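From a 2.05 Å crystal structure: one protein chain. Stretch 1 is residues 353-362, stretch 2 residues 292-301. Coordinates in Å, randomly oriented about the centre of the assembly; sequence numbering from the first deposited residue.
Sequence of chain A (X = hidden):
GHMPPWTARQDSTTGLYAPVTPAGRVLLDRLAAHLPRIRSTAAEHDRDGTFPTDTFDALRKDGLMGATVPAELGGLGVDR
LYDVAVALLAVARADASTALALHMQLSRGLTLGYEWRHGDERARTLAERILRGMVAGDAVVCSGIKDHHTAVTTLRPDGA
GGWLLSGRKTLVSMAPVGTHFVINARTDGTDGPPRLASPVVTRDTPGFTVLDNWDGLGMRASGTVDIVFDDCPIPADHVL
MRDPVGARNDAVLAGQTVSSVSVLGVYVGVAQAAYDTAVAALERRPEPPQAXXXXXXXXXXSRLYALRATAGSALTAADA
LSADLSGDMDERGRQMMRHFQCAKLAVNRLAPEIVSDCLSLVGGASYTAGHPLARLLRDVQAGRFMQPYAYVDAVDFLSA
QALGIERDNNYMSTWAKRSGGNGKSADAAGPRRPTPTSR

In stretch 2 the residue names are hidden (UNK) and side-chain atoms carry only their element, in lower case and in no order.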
# COMPACT_ATOMS: atom_id res chain seq x y z
N GLU A 353 -7.49 -5.55 4.99
CA GLU A 353 -6.58 -5.97 3.93
C GLU A 353 -6.43 -7.48 3.91
O GLU A 353 -6.52 -8.12 2.87
CB GLU A 353 -5.17 -5.42 4.13
CG GLU A 353 -4.80 -4.24 3.26
CD GLU A 353 -3.44 -3.69 3.69
OE1 GLU A 353 -3.36 -2.46 3.92
OE2 GLU A 353 -2.49 -4.51 3.80
N ILE A 354 -6.15 -8.06 5.07
CA ILE A 354 -6.10 -9.52 5.11
C ILE A 354 -7.39 -10.17 4.56
O ILE A 354 -7.36 -11.11 3.75
CB ILE A 354 -5.84 -9.94 6.56
CG1 ILE A 354 -4.42 -9.53 6.96
CG2 ILE A 354 -6.13 -11.43 6.75
CD1 ILE A 354 -4.21 -9.61 8.47
N VAL A 355 -8.55 -9.69 5.02
CA VAL A 355 -9.79 -10.36 4.65
C VAL A 355 -9.90 -10.23 3.13
O VAL A 355 -10.17 -11.22 2.43
CB VAL A 355 -11.04 -9.75 5.34
CG1 VAL A 355 -12.30 -10.29 4.73
CG2 VAL A 355 -11.04 -10.04 6.86
N SER A 356 -9.69 -9.02 2.63
CA SER A 356 -9.78 -8.83 1.19
C SER A 356 -8.85 -9.77 0.41
O SER A 356 -9.27 -10.42 -0.55
CB SER A 356 -9.60 -7.35 0.82
OG SER A 356 -9.58 -7.20 -0.59
N ASP A 357 -7.60 -9.91 0.84
CA ASP A 357 -6.68 -10.77 0.10
C ASP A 357 -7.12 -12.23 0.10
O ASP A 357 -6.74 -12.95 -0.80
CB ASP A 357 -5.24 -10.73 0.61
CG ASP A 357 -4.55 -9.42 0.26
OD1 ASP A 357 -3.48 -9.14 0.83
OD2 ASP A 357 -5.08 -8.64 -0.56
N CYS A 358 -7.82 -12.67 1.15
CA CYS A 358 -8.38 -14.01 1.28
C CYS A 358 -9.40 -14.38 0.19
O CYS A 358 -9.48 -15.53 -0.25
CB CYS A 358 -8.95 -14.26 2.67
SG CYS A 358 -7.67 -14.45 3.93
N LEU A 359 -10.14 -13.37 -0.25
CA LEU A 359 -11.09 -13.55 -1.34
C LEU A 359 -10.37 -13.82 -2.66
O LEU A 359 -10.89 -14.55 -3.50
CB LEU A 359 -11.97 -12.30 -1.49
CG LEU A 359 -13.20 -12.27 -0.55
CD1 LEU A 359 -12.89 -11.58 0.76
CD2 LEU A 359 -14.40 -11.56 -1.12
N SER A 360 -9.22 -13.18 -2.84
CA SER A 360 -8.39 -13.51 -4.00
C SER A 360 -7.93 -14.97 -3.95
O SER A 360 -7.86 -15.59 -5.00
CB SER A 360 -7.16 -12.61 -4.07
OG SER A 360 -7.59 -11.28 -4.19
N LEU A 361 -7.60 -15.53 -2.78
CA LEU A 361 -7.23 -16.94 -2.71
C LEU A 361 -8.38 -17.91 -3.04
O LEU A 361 -8.18 -18.90 -3.74
CB LEU A 361 -6.69 -17.30 -1.33
CG LEU A 361 -5.38 -16.55 -1.07
CD1 LEU A 361 -4.95 -16.58 0.39
CD2 LEU A 361 -4.34 -17.22 -1.98
N VAL A 362 -9.54 -17.72 -2.43
CA VAL A 362 -10.69 -18.56 -2.71
C VAL A 362 -11.26 -18.36 -4.11
O VAL A 362 -11.71 -19.34 -4.70
CB VAL A 362 -11.79 -18.29 -1.68
CG1 VAL A 362 -13.04 -19.10 -2.05
CG2 VAL A 362 -11.26 -18.62 -0.29
N UNK A 292 1.12 -16.90 -7.55
CA UNK A 292 0.53 -15.76 -6.84
C UNK A 292 -0.18 -16.16 -5.55
O UNK A 292 -0.31 -15.33 -4.64
c UNK A 292 -0.47 -15.05 -7.73
N UNK A 293 -0.66 -17.41 -5.49
CA UNK A 293 -1.39 -17.84 -4.30
C UNK A 293 -0.38 -18.11 -3.19
O UNK A 293 -0.64 -17.78 -2.03
c UNK A 293 -2.28 -19.09 -4.57
N UNK A 294 0.79 -18.63 -3.55
CA UNK A 294 1.80 -18.93 -2.52
C UNK A 294 2.28 -17.61 -1.94
O UNK A 294 2.54 -17.49 -0.74
c UNK A 294 2.29 -21.93 -2.50
c UNK A 294 2.78 -21.04 -3.63
c UNK A 294 3.03 -19.61 -3.13
c UNK A 294 4.07 -21.57 -4.26
N UNK A 295 2.39 -16.60 -2.80
CA UNK A 295 2.95 -15.31 -2.36
C UNK A 295 1.93 -14.62 -1.46
O UNK A 295 2.30 -14.19 -0.37
o UNK A 295 4.31 -15.08 -4.35
c UNK A 295 3.72 -13.02 -3.21
c UNK A 295 3.27 -14.45 -3.60
N UNK A 296 0.65 -14.57 -1.84
CA UNK A 296 -0.45 -14.12 -0.98
C UNK A 296 -0.51 -14.79 0.40
O UNK A 296 -0.63 -14.14 1.45
c UNK A 296 -2.18 -13.22 -2.67
c UNK A 296 -1.79 -14.34 -1.69
c UNK A 296 -2.28 -11.90 -1.91
c UNK A 296 -3.52 -13.61 -3.25
N UNK A 297 -0.38 -16.11 0.41
CA UNK A 297 -0.37 -16.86 1.65
C UNK A 297 0.77 -16.37 2.55
O UNK A 297 0.56 -16.18 3.75
c UNK A 297 0.16 -19.08 2.71
c UNK A 297 -0.22 -18.40 1.40
c UNK A 297 -1.56 -18.93 0.83
N UNK A 298 1.96 -16.15 1.99
CA UNK A 298 3.09 -15.76 2.83
C UNK A 298 2.79 -14.32 3.30
O UNK A 298 3.03 -13.99 4.46
c UNK A 298 4.43 -15.82 2.05
N UNK A 299 2.24 -13.47 2.45
CA UNK A 299 2.03 -12.06 2.82
C UNK A 299 0.98 -11.97 3.93
O UNK A 299 1.15 -11.24 4.92
o UNK A 299 4.63 -9.76 0.27
o UNK A 299 3.13 -8.98 1.73
c UNK A 299 1.58 -11.21 1.62
c UNK A 299 3.52 -9.82 0.86
c UNK A 299 2.62 -10.98 0.52
N UNK A 300 -0.13 -12.67 3.76
CA UNK A 300 -1.13 -12.77 4.81
C UNK A 300 -0.63 -13.33 6.12
O UNK A 300 -0.92 -12.79 7.19
c UNK A 300 -2.35 -13.60 4.35
c UNK A 300 -4.00 -13.76 2.39
c UNK A 300 -3.05 -12.87 3.21
c UNK A 300 -3.20 -14.01 5.53
N UNK A 301 0.14 -14.41 6.04
CA UNK A 301 0.68 -15.02 7.25
C UNK A 301 1.49 -13.97 8.02
O UNK A 301 1.46 -13.89 9.26
o UNK A 301 3.06 -17.27 8.45
o UNK A 301 0.97 -17.72 8.47
c UNK A 301 1.93 -17.11 7.99
c UNK A 301 1.65 -16.17 6.84

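Position 292 carries a single side-chain carbon; its CB lies 7.3 Å from CD2 of Leu-361, the nearest atom of stretch 1. One carbon and nothing beyond it makes this Ala-292.

Position 293 also has one carbon only. This CB lies 3.8 Å from CD2 of Leu-361, and the backbone O of the same position is 3.7 Å from that CD2, so the leucine methyl rests against both. A lone carbon again means alanine, Ala-293.

At position 294 four carbons fork at the second, CA-to-CB points away from stretch 1, and no contact is made across the pair. The fork is the leucine pattern: Leu-294.

Position 295 shows a first carbon bearing one oxygen and one carbon, out of reach of stretch 1. That branching identifies Thr-295; its hydroxyl is hydrogen-bonded to a residue adjoining one of the stretches.

Position 296 has four carbons, again forked at the second, but here CA-to-CB points toward stretch 1. The first carbon is 3.9 Å from CD2 of Leu-361, while the two end carbons approach CG of Asp-357 (4.0 Å) and CB of Ser-360 (3.9 Å). The fork at the second carbon gives Leu-296, with chi1 m and chi2 t; its CD2 makes the Asp-357 contact and its CD1 the Ser-360 contact.

Position 297 has three carbons, two of them carried by the first; one of these outer carbons lies 4.1 Å from CD1 of Leu-361. A fork at the first carbon with two single-carbon arms is Val-297 (chi1 t), and that atom is CG2.

Position 298 has one carbon, CB, 9.6 Å from CD1 of Leu-361 at its closest, and is Ala-298.

Position 299 presents a chain of three carbons, the third carrying two oxygens; its closest approach is CB to OD1 of Asp-357, 5.5 Å. The carboxylate one carbon further out than in aspartate defines Glu-299; both oxygens are hydrogen-bonded elsewhere in the structure.

Position 300 has four carbons forked at the first, with one arm two carbons long. The end of the long arm is 3.6 Å from CD1 of Leu-361, 3.7 Å from CB of Asp-357 and 4.0 Å from SG of Cys-358; the short arm is 4.1 Å from CG2 of Ile-354. This is isoleucine rather than leucine, Ile-300 (chi1 m, chi2 t), the arms ending in CD1 and CG2.

Position 301 has two carbons, the second carrying two oxygens, and CA-to-CB points away from stretch 1: Asp-301. Both oxygens are hydrogen-bonded elsewhere.

The two helices run nearly antiparallel, at 157°, with axes 10.1 Å apart at closest approach, and the contact buries 387 Å². No hydrogen bond crosses it, so the fit rests on apolar packing. Two knobs interlock: Ile-300 sits among Ile-354, Asp-357, Cys-358 and Leu-361, and Leu-361 sits among Ala-293, Leu-296, Val-297 and Ile-300. Both CA-to-CB bonds run sideways, yet both side-chain ends come nearer to the facing helix, and their CD1 atoms meet. Asp-357 also packs here, its CB 3.7 Å from CD1 of Ile-300 and its CG 4.0 Å from CD2 of Leu-296.

Stretch 2 292-301: AALTLVAEID
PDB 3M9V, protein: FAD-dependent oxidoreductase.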